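Local coordinates for Ac-ASP-7 (Ancylostoma caninum, PDB 3S6S), which is of unknown function but is a secreted hookworm member of the SCP/TAPS family of pathogenesis-related proteins, and probably takes part in host-parasite interactions, at residues Phe25-Arg30 and Trp172-Thr177. Numbering follows the deposited sequence.
Sequences FHNGLR and WNLCYT
Leu174 meets the helix bearing Asn27 and Arg30 with the two prongs of its isobutyl fork, a compact example of how a single aliphatic residue from a loop-rich segment can pack against a helix. Its methyls divide the work. CD1 lies over the turn at Asn27, 4.0 Å from Asn27 O and close to the amide oxygen Asn27 OD1 as well. CD2 reaches nearly one turn further on, to 4.1 Å from Arg30 C, with Arg30 CB beside it. The fork is aimed this way because Leu174 CG stands anti to its own carbonyl carbon, chi1 -67°, on a CB that already points at the helix. All of these are van der Waals contacts, and the surface buried between the segments is modest, 144 Å².

The polar ends beside the leucine are engaged elsewhere. The CB of Asn27 points toward the 172-177 segment, yet OD1 accepts a hydrogen bond from Leu50 N, while ND2 makes a weak one to Asp23 OD2. Arg30 offers the leucine its backbone and CB; its guanidinium group extends beyond, where NE, NH1 and NH2 donate to the carbonyl oxygens of Val109, Tyr48 and Tyr111. Three backbone acceptors thus hold the guanidinium of the buried Arg30 in place and tie helix 16-34 to the loop at Tyr48 and to the end of helix 103-110 and the residue just after it.

On the other side of the contact, Cys175 is joined to Cys162 by a disulfide, and its backbone bonds to Met47 and Gly49; Tyr176 pairs with Thr169 in the small antiparallel sheet of strands 169-170 and 175-176. Leu174, immediately before strand 175-176, on the connection from strand 169-170, therefore packs the cysteine-rich C-terminal region against helix 16-34, whose other neighbours include helix 103-110, touched by Phe25, His26 and Leu29.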
loop_
_atom_site.group_PDB
_atom_site.type_symbol
_atom_site.label_atom_id
_atom_site.label_comp_id
_atom_site.label_asym_id
_atom_site.label_seq_id
_atom_site.Cartn_x
_atom_site.Cartn_y
_atom_site.Cartn_z
ATOM N N PHE A 25 7.645 -2.927 0.954
ATOM C CA PHE A 25 7.651 -2.526 -0.440
ATOM C C PHE A 25 6.823 -1.262 -0.645
ATOM O O PHE A 25 7.262 -0.315 -1.288
ATOM C CB PHE A 25 7.105 -3.646 -1.321
ATOM C CG PHE A 25 6.889 -3.239 -2.749
ATOM C CD1 PHE A 25 5.700 -2.630 -3.138
ATOM C CD2 PHE A 25 7.872 -3.477 -3.709
ATOM C CE1 PHE A 25 5.492 -2.255 -4.456
ATOM C CE2 PHE A 25 7.688 -3.097 -5.026
ATOM C CZ PHE A 25 6.487 -2.491 -5.407
ATOM N N HIS A 26 5.612 -1.249 -0.106
ATOM C CA HIS A 26 4.766 -0.062 -0.220
ATOM C C HIS A 26 5.368 1.156 0.455
ATOM O O HIS A 26 5.573 2.186 -0.185
ATOM C CB HIS A 26 3.377 -0.320 0.371
ATOM C CG HIS A 26 2.454 -1.032 -0.565
ATOM N ND1 HIS A 26 2.519 -2.391 -0.783
ATOM C CD2 HIS A 26 1.445 -0.573 -1.343
ATOM C CE1 HIS A 26 1.576 -2.740 -1.640
ATOM N NE2 HIS A 26 0.918 -1.653 -2.002
ATOM N N ASN A 27 5.641 1.056 1.755
ATOM C CA ASN A 27 6.020 2.264 2.489
ATOM C C ASN A 27 7.450 2.709 2.242
ATOM O O ASN A 27 7.753 3.916 2.258
ATOM C CB ASN A 27 5.670 2.156 3.976
ATOM C CG ASN A 27 4.176 2.329 4.219
ATOM O OD1 ASN A 27 3.571 3.325 3.779
ATOM N ND2 ASN A 27 3.562 1.339 4.869
ATOM N N GLY A 28 8.318 1.737 1.971
ATOM C CA GLY A 28 9.658 2.041 1.500
ATOM C C GLY A 28 9.645 2.912 0.253
ATOM O O GLY A 28 10.371 3.906 0.167
ATOM N N LEU A 29 8.810 2.555 -0.722
ATOM C CA LEU A 29 8.773 3.322 -1.951
ATOM C C LEU A 29 8.235 4.699 -1.624
ATOM O O LEU A 29 8.790 5.715 -2.027
ATOM C CB LEU A 29 7.882 2.649 -2.981
ATOM C CG LEU A 29 8.299 2.739 -4.452
ATOM C CD1 LEU A 29 7.075 2.604 -5.318
ATOM C CD2 LEU A 29 9.036 4.032 -4.768
ATOM N N ARG A 30 7.148 4.721 -0.868
ATOM C CA ARG A 30 6.490 5.971 -0.547
ATOM C C ARG A 30 7.406 6.940 0.144
ATOM O O ARG A 30 7.359 8.140 -0.125
ATOM C CB ARG A 30 5.290 5.721 0.348
ATOM C CG ARG A 30 4.127 5.146 -0.394
ATOM C CD ARG A 30 2.935 5.086 0.519
ATOM N NE ARG A 30 1.773 5.033 -0.328
ATOM C CZ ARG A 30 0.786 5.904 -0.312
ATOM N NH1 ARG A 30 0.764 6.900 0.562
ATOM N NH2 ARG A 30 -0.198 5.739 -1.171
ATOM N N TRP A 172 8.546 8.854 9.892
ATOM C CA TRP A 172 9.809 8.708 9.185
ATOM C C TRP A 172 9.655 9.430 7.844
ATOM O O TRP A 172 9.734 8.826 6.782
ATOM C CB TRP A 172 10.130 7.233 8.976
ATOM C CG TRP A 172 10.093 6.367 10.221
ATOM C CD1 TRP A 172 11.136 6.114 11.088
ATOM C CD2 TRP A 172 8.979 5.601 10.710
ATOM N NE1 TRP A 172 10.732 5.251 12.076
ATOM C CE2 TRP A 172 9.417 4.924 11.875
ATOM C CE3 TRP A 172 7.654 5.425 10.278
ATOM C CZ2 TRP A 172 8.579 4.081 12.612
ATOM C CZ3 TRP A 172 6.818 4.591 11.015
ATOM C CH2 TRP A 172 7.284 3.935 12.177
ATOM N N ASN A 173 9.439 10.734 7.942
ATOM C CA ASN A 173 8.929 11.587 6.870
ATOM C C ASN A 173 7.679 11.066 6.140
ATOM O O ASN A 173 7.405 11.431 4.995
ATOM C CB ASN A 173 10.029 12.105 5.922
ATOM C CG ASN A 173 10.723 11.006 5.160
ATOM O OD1 ASN A 173 11.895 10.694 5.426
ATOM N ND2 ASN A 173 10.018 10.417 4.188
ATOM N N LEU A 174 6.912 10.235 6.835
ATOM C CA LEU A 174 5.581 9.880 6.382
ATOM C C LEU A 174 4.563 10.425 7.377
ATOM O O LEU A 174 4.836 10.464 8.579
ATOM C CB LEU A 174 5.441 8.363 6.224
ATOM C CG LEU A 174 6.295 7.752 5.105
ATOM C CD1 LEU A 174 6.262 6.245 5.170
ATOM C CD2 LEU A 174 5.828 8.249 3.736
ATOM N N CYS A 175 3.417 10.880 6.859
ATOM C CA CYS A 175 2.257 11.247 7.672
ATOM C C CYS A 175 1.383 10.022 7.943
ATOM O O CYS A 175 1.121 9.223 7.046
ATOM C CB CYS A 175 1.431 12.323 6.971
ATOM S SG CYS A 175 2.341 13.852 6.623
ATOM N N TYR A 176 0.946 9.861 9.183
ATOM C CA TYR A 176 0.055 8.759 9.534
ATOM C C TYR A 176 -1.228 9.274 10.179
ATOM O O TYR A 176 -1.184 10.036 11.142
ATOM C CB TYR A 176 0.747 7.778 10.485
ATOM C CG TYR A 176 1.885 6.997 9.869
ATOM C CD1 TYR A 176 3.171 7.533 9.793
ATOM C CD2 TYR A 176 1.681 5.723 9.367
ATOM C CE1 TYR A 176 4.218 6.816 9.237
ATOM C CE2 TYR A 176 2.717 5.006 8.805
ATOM C CZ TYR A 176 3.988 5.558 8.752
ATOM O OH TYR A 176 5.016 4.839 8.194
ATOM N N THR A 177 -2.370 8.872 9.639
ATOM C CA THR A 177 -3.627 9.124 10.318
ATOM C C THR A 177 -4.417 7.829 10.433
ATOM O O THR A 177 -4.259 6.941 9.615
ATOM C CB THR A 177 -4.461 10.216 9.631
ATOM O OG1 THR A 177 -5.707 10.352 10.322
ATOM C CG2 THR A 177 -4.743 9.853 8.183
#